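Local coordinates for de novo design, hyper stable, disulfide-rich mini protein (Synthetic construct, PDB 5JG9) that has no known natural function but is a de novo designed, hyperstable, disulfide-rich mini protein, probably made to test the accuracy of design, at residues Ser2-Tyr7 against Val42-Cys47; Arg6-Gly11 against Arg35-Cys40. One frame throughout, in Å; residues are numbered along the deposited sequence.

Interaction 1: residues Ser2-Tyr7 against Val42-Cys47; sequences SEERRY and VCEIRC
Arg5 sets its CG anti to the carbonyl carbon (chi1 -58°), and its chain then runs extended to NE and reaches Cys47, the C-terminal residue just beyond strand 40-46. The sulfur of Cys47, disulfide-bonded to Cys30, sits over one face of the guanidinium, offset toward its rim, with Arg5 NH2 3.3 Å from Cys47 SG. At its edge the same guanidinium meets the carboxylate of Glu3, two residues earlier in the chain, with OE1 in its plane: Arg5 NE and Glu3 OE2 form a salt bridge at 2.9 Å, although the hydrogen bond in it is weak. An alanine in place of Arg5 would probably leave the Glu3 carboxylate without its positive mate and uncover the side of the Cys47 sulfur that the guanidinium now overlies. Tyr7 has its CG likewise anti to the carbonyl carbon; its side chain crosses Ile45 obliquely, and CG1 of Ile45 comes up at the ring edge, 3.8 Å from Tyr7 CE2. Arg24, from helix 14-28, makes a cation-pi contact with this tyrosine. The backbones are joined by four hydrogen bonds: Arg5 and Ile45 exchange two, the shorter from Ile45 N to Arg5 O at 2.7 Å, and Tyr7 and Cys43 two more. Between them Arg6 and Glu44 form a non-hydrogen-bonded pair. On their face of the sheet, the Arg6 guanidinium lays one face over Val42 CG1, its NH1 being salt-bridged to Glu37. Farther along, Glu4 and Arg46 lie side by side, pointing the same way, in a long salt bridge of 3.6 Å between Glu4 OE1 and Arg46 NH2; Arg46 NE also pairs with Glu44 OE1, making a three-residue charged network. The whole is an antiparallel pairing of an outer strand, 5-8, with the central strand 40-46 in a helix-backed three-stranded sheet.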
loop_
_atom_site.group_PDB
_atom_site.type_symbol
_atom_site.label_atom_id
_atom_site.label_comp_id
_atom_site.label_asym_id
_atom_site.label_seq_id
_atom_site.Cartn_x
_atom_site.Cartn_y
_atom_site.Cartn_z
ATOM N N SER A 2 -1.516 15.899 4.869
ATOM C CA SER A 2 -2.905 16.042 5.427
ATOM C C SER A 2 -3.785 14.864 4.997
ATOM O O SER A 2 -4.553 14.352 5.820
ATOM C CB SER A 2 -3.463 17.385 4.971
ATOM O OG SER A 2 -4.418 17.960 5.817
ATOM N N GLU A 3 -3.614 14.369 3.751
ATOM C CA GLU A 3 -4.346 13.183 3.258
ATOM C C GLU A 3 -3.603 11.818 3.254
ATOM O O GLU A 3 -2.554 11.666 2.641
ATOM C CB GLU A 3 -4.874 13.385 1.857
ATOM C CG GLU A 3 -5.832 12.273 1.379
ATOM C CD GLU A 3 -5.877 12.080 -0.151
ATOM O OE1 GLU A 3 -5.127 12.798 -0.905
ATOM O OE2 GLU A 3 -6.617 11.145 -0.603
ATOM N N GLU A 4 -4.239 10.787 3.842
ATOM C CA GLU A 4 -3.676 9.489 3.968
ATOM C C GLU A 4 -4.690 8.458 3.421
ATOM O O GLU A 4 -5.874 8.483 3.831
ATOM C CB GLU A 4 -3.484 9.300 5.472
ATOM C CG GLU A 4 -2.423 8.336 5.990
ATOM C CD GLU A 4 -1.955 8.798 7.392
ATOM O OE1 GLU A 4 -2.001 8.054 8.396
ATOM O OE2 GLU A 4 -1.531 9.924 7.479
ATOM N N ARG A 5 -4.239 7.586 2.528
ATOM C CA ARG A 5 -5.109 6.523 1.940
ATOM C C ARG A 5 -4.502 5.220 2.345
ATOM O O ARG A 5 -3.296 5.060 2.237
ATOM C CB ARG A 5 -5.160 6.537 0.406
ATOM C CG ARG A 5 -5.629 7.840 -0.230
ATOM C CD ARG A 5 -5.024 7.980 -1.645
ATOM N NE ARG A 5 -4.863 9.353 -2.152
ATOM C CZ ARG A 5 -4.757 9.744 -3.452
ATOM N NH1 ARG A 5 -4.786 8.868 -4.456
ATOM N NH2 ARG A 5 -4.661 11.071 -3.750
ATOM N N ARG A 6 -5.341 4.305 2.812
ATOM C CA ARG A 6 -4.971 2.938 3.107
ATOM C C ARG A 6 -5.795 1.928 2.365
ATOM O O ARG A 6 -7.034 2.024 2.370
ATOM C CB ARG A 6 -5.221 2.679 4.581
ATOM C CG ARG A 6 -4.336 3.312 5.603
ATOM C CD ARG A 6 -4.887 2.681 6.907
ATOM N NE ARG A 6 -3.773 2.509 7.778
ATOM C CZ ARG A 6 -3.257 1.440 8.395
ATOM N NH1 ARG A 6 -3.799 0.237 8.456
ATOM N NH2 ARG A 6 -2.125 1.695 9.027
ATOM N N TYR A 7 -5.111 0.970 1.719
ATOM C CA TYR A 7 -5.792 -0.100 0.919
ATOM C C TYR A 7 -5.409 -1.424 1.625
ATOM O O TYR A 7 -4.259 -1.816 1.569
ATOM C CB TYR A 7 -5.265 -0.119 -0.489
ATOM C CG TYR A 7 -5.415 1.186 -1.273
ATOM C CD1 TYR A 7 -6.585 1.438 -2.023
ATOM C CD2 TYR A 7 -4.492 2.125 -1.200
ATOM C CE1 TYR A 7 -6.746 2.631 -2.703
ATOM C CE2 TYR A 7 -4.611 3.329 -1.895
ATOM C CZ TYR A 7 -5.741 3.567 -2.620
ATOM O OH TYR A 7 -5.892 4.737 -3.302
ATOM N N VAL A 42 -1.202 -3.904 3.968
ATOM C CA VAL A 42 -1.922 -2.653 3.780
ATOM C C VAL A 42 -0.963 -1.731 2.997
ATOM O O VAL A 42 0.138 -1.502 3.393
ATOM C CB VAL A 42 -2.366 -1.997 5.147
ATOM C CG1 VAL A 42 -3.068 -0.654 4.903
ATOM C CG2 VAL A 42 -3.288 -2.918 5.914
ATOM N N CYS A 43 -1.414 -1.245 1.858
ATOM C CA CYS A 43 -0.772 -0.157 1.117
ATOM C C CYS A 43 -1.242 1.213 1.641
ATOM O O CYS A 43 -2.451 1.546 1.563
ATOM C CB CYS A 43 -1.063 -0.255 -0.367
ATOM S SG CYS A 43 -0.276 1.082 -1.261
ATOM N N GLU A 44 -0.335 1.995 2.170
ATOM C CA GLU A 44 -0.642 3.392 2.560
ATOM C C GLU A 44 -0.037 4.355 1.592
ATOM O O GLU A 44 1.197 4.325 1.358
ATOM C CB GLU A 44 -0.073 3.641 3.954
ATOM C CG GLU A 44 -0.128 5.147 4.324
ATOM C CD GLU A 44 0.662 5.424 5.613
ATOM O OE1 GLU A 44 1.737 6.096 5.501
ATOM O OE2 GLU A 44 0.254 4.895 6.659
ATOM N N ILE A 45 -0.846 5.268 1.083
ATOM C CA ILE A 45 -0.405 6.251 0.048
ATOM C C ILE A 45 -0.592 7.614 0.722
ATOM O O ILE A 45 -1.636 7.864 1.387
ATOM C CB ILE A 45 -1.241 6.158 -1.279
ATOM C CG1 ILE A 45 -1.093 4.713 -1.949
ATOM C CG2 ILE A 45 -0.894 7.264 -2.286
ATOM C CD1 ILE A 45 0.306 4.343 -2.337
ATOM N N ARG A 46 0.414 8.443 0.604
ATOM C CA ARG A 46 0.363 9.867 1.077
ATOM C C ARG A 46 0.746 10.807 -0.147
ATOM O O ARG A 46 1.906 10.901 -0.474
ATOM C CB ARG A 46 1.338 10.149 2.262
ATOM C CG ARG A 46 1.125 9.283 3.453
ATOM C CD ARG A 46 1.953 9.710 4.652
ATOM N NE ARG A 46 1.540 8.918 5.803
ATOM C CZ ARG A 46 2.057 8.961 7.041
ATOM N NH1 ARG A 46 3.073 9.771 7.340
ATOM N NH2 ARG A 46 1.538 8.165 8.010
ATOM N N CYS A 47 -0.228 11.490 -0.756
ATOM C CA CYS A 47 -0.011 12.434 -1.836
ATOM C C CYS A 47 0.057 13.875 -1.321
ATOM O O CYS A 47 -0.255 14.019 -0.110
ATOM C CB CYS A 47 -1.174 12.378 -2.786
ATOM S SG CYS A 47 -1.377 10.803 -3.581
ATOM O OXT CYS A 47 0.351 14.845 -2.134
#

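Interaction 2: residues Arg6-Gly11 against Arg35-Cys40; sequences RYKRCG and RKEGNC
Cys10 and Cys40 bring the two backbones within 4.6 Å, CA to CA, where residues 6-11 leave their strand and a type II' turn from Glu37 to Cys40 ends; the axes of strands 6-8 and 35-37 come no nearer than 8.9 Å, their directions 52° apart. The disulfide closes this end, Cys10 SG to Cys40 SG being 2.0 Å with a chi3 of 107°. Beside it, Lys8 CG packs on Cys40 CB at 4.0 Å, and the lysine chain crosses Glu37 at about a right angle, its CD 3.9 Å from Glu37 OE1. That oxygen lies at the edge of the Arg6 guanidinium, in its plane, and forms a salt bridge with Arg6 NH1 at 3.1 Å, with a weak hydrogen bond. A water also in that plane accepts from Arg6 NH2 and donates to Lys36 O, linking the guanidinium to the backbone of the other strand. Strand 40-46 runs between strands 5-8 and 31-37, and Val42 on it is touched by the side chains of Arg6, Lys8 and Glu37; Arg9 instead reaches helix 14-28, where it meets Val17 and Arg24.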
loop_
_atom_site.group_PDB
_atom_site.type_symbol
_atom_site.label_atom_id
_atom_site.label_comp_id
_atom_site.label_asym_id
_atom_site.label_seq_id
_atom_site.Cartn_x
_atom_site.Cartn_y
_atom_site.Cartn_z
ATOM N N ARG A 6 -5.341 4.305 2.812
ATOM C CA ARG A 6 -4.971 2.938 3.107
ATOM C C ARG A 6 -5.795 1.928 2.365
ATOM O O ARG A 6 -7.034 2.024 2.370
ATOM C CB ARG A 6 -5.221 2.679 4.581
ATOM C CG ARG A 6 -4.336 3.312 5.603
ATOM C CD ARG A 6 -4.887 2.681 6.907
ATOM N NE ARG A 6 -3.773 2.509 7.778
ATOM C CZ ARG A 6 -3.257 1.440 8.395
ATOM N NH1 ARG A 6 -3.799 0.237 8.456
ATOM N NH2 ARG A 6 -2.125 1.695 9.027
ATOM N N TYR A 7 -5.111 0.970 1.719
ATOM C CA TYR A 7 -5.792 -0.100 0.919
ATOM C C TYR A 7 -5.409 -1.424 1.625
ATOM O O TYR A 7 -4.259 -1.816 1.569
ATOM C CB TYR A 7 -5.265 -0.119 -0.489
ATOM C CG TYR A 7 -5.415 1.186 -1.273
ATOM C CD1 TYR A 7 -6.585 1.438 -2.023
ATOM C CD2 TYR A 7 -4.492 2.125 -1.200
ATOM C CE1 TYR A 7 -6.746 2.631 -2.703
ATOM C CE2 TYR A 7 -4.611 3.329 -1.895
ATOM C CZ TYR A 7 -5.741 3.567 -2.620
ATOM O OH TYR A 7 -5.892 4.737 -3.302
ATOM N N LYS A 8 -6.333 -2.022 2.370
ATOM C CA LYS A 8 -6.088 -3.287 3.058
ATOM C C LYS A 8 -6.304 -4.405 2.026
ATOM O O LYS A 8 -7.334 -4.447 1.389
ATOM C CB LYS A 8 -6.960 -3.484 4.304
ATOM C CG LYS A 8 -6.528 -4.667 5.206
ATOM C CD LYS A 8 -7.426 -4.953 6.402
ATOM C CE LYS A 8 -8.899 -5.132 6.004
ATOM N NZ LYS A 8 -9.711 -5.152 7.223
ATOM N N ARG A 9 -5.371 -5.368 1.946
ATOM C CA ARG A 9 -5.393 -6.375 0.849
ATOM C C ARG A 9 -5.298 -7.800 1.335
ATOM O O ARG A 9 -4.361 -8.492 1.001
ATOM C CB ARG A 9 -4.280 -6.069 -0.174
ATOM C CG ARG A 9 -4.471 -4.725 -0.872
ATOM C CD ARG A 9 -5.683 -4.850 -1.752
ATOM N NE ARG A 9 -5.923 -3.696 -2.574
ATOM C CZ ARG A 9 -6.932 -2.811 -2.424
ATOM N NH1 ARG A 9 -7.827 -2.839 -1.360
ATOM N NH2 ARG A 9 -6.974 -1.812 -3.316
ATOM N N CYS A 10 -6.263 -8.210 2.156
ATOM C CA CYS A 10 -6.250 -9.563 2.729
ATOM C C CYS A 10 -6.278 -10.650 1.642
ATOM O O CYS A 10 -5.829 -11.774 1.875
ATOM C CB CYS A 10 -7.425 -9.737 3.709
ATOM S SG CYS A 10 -7.375 -8.658 5.192
ATOM N N GLY A 11 -6.819 -10.323 0.466
ATOM C CA GLY A 11 -6.928 -11.345 -0.658
ATOM C C GLY A 11 -5.667 -11.408 -1.494
ATOM O O GLY A 11 -5.710 -11.931 -2.565
ATOM N N ARG A 35 2.104 -1.453 5.510
ATOM C CA ARG A 35 1.775 -1.655 6.920
ATOM C C ARG A 35 1.126 -3.057 7.050
ATOM O O ARG A 35 0.908 -3.719 6.035
ATOM C CB ARG A 35 0.782 -0.578 7.402
ATOM C CG ARG A 35 1.062 0.872 6.903
ATOM C CD ARG A 35 2.360 1.376 7.445
ATOM N NE ARG A 35 2.556 2.799 7.288
ATOM C CZ ARG A 35 3.733 3.370 7.484
ATOM N NH1 ARG A 35 4.830 2.635 7.741
ATOM N NH2 ARG A 35 3.855 4.695 7.376
ATOM N N LYS A 36 0.830 -3.469 8.284
ATOM C CA LYS A 36 0.025 -4.716 8.511
ATOM C C LYS A 36 -1.103 -4.467 9.457
ATOM O O LYS A 36 -0.998 -3.685 10.406
ATOM C CB LYS A 36 0.828 -5.816 9.103
ATOM C CG LYS A 36 1.808 -6.406 8.177
ATOM C CD LYS A 36 2.394 -7.667 8.803
ATOM C CE LYS A 36 1.488 -8.826 8.553
ATOM N NZ LYS A 36 2.245 -10.074 8.903
ATOM N N GLU A 37 -2.216 -5.063 9.126
ATOM C CA GLU A 37 -3.332 -5.100 9.987
ATOM C C GLU A 37 -3.622 -6.589 10.205
ATOM O O GLU A 37 -4.051 -7.293 9.262
ATOM C CB GLU A 37 -4.524 -4.410 9.358
ATOM C CG GLU A 37 -5.292 -3.481 10.242
ATOM C CD GLU A 37 -6.320 -2.653 9.467
ATOM O OE1 GLU A 37 -6.032 -1.982 8.451
ATOM O OE2 GLU A 37 -7.469 -2.622 9.904
ATOM N N GLY A 38 -3.389 -7.099 11.451
ATOM C CA GLY A 38 -3.454 -8.512 11.639
ATOM C C GLY A 38 -2.405 -9.184 10.778
ATOM O O GLY A 38 -1.233 -8.769 10.814
ATOM N N ASN A 39 -2.819 -10.149 9.977
ATOM C CA ASN A 39 -1.866 -10.723 8.983
ATOM C C ASN A 39 -2.032 -10.217 7.555
ATOM O O ASN A 39 -1.408 -10.806 6.648
ATOM C CB ASN A 39 -2.004 -12.262 8.978
ATOM C CG ASN A 39 -0.830 -12.965 8.347
ATOM O OD1 ASN A 39 0.350 -12.507 8.419
ATOM N ND2 ASN A 39 -1.130 -14.086 7.648
ATOM N N CYS A 40 -2.874 -9.209 7.349
ATOM C CA CYS A 40 -3.139 -8.606 6.045
ATOM C C CYS A 40 -2.231 -7.446 5.839
ATOM O O CYS A 40 -2.029 -6.638 6.774
ATOM C CB CYS A 40 -4.566 -8.083 6.016
ATOM S SG CYS A 40 -5.809 -9.356 6.232
HETATM O O HOH W 1 -1.497 -1.020 10.133
#

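How the interactions relate
The centres of the two interactions lie about 12 Å apart, and both start from strand 5-8, sharing Arg6 and Tyr7. Interaction 1 pairs that strand with its direct neighbour 40-46, whereas interaction 2 reaches past it to strand 31-37 at the opposite edge of the sheet. Along the chain the order is strand 5-8, helix 14-28, strand 31-37, strand 40-46, giving a sheet order of 1-3-2. Val42 and Glu44 of interaction 1 tie directly to Arg35 of interaction 2, through a probable backbone hydrogen bond and a salt bridge. Interaction 1 holds Cys43 and Cys47, interaction 2 the Cys10-Cys40 disulfide, so all three crosslinks of this constrained mini protein involve the two contacts.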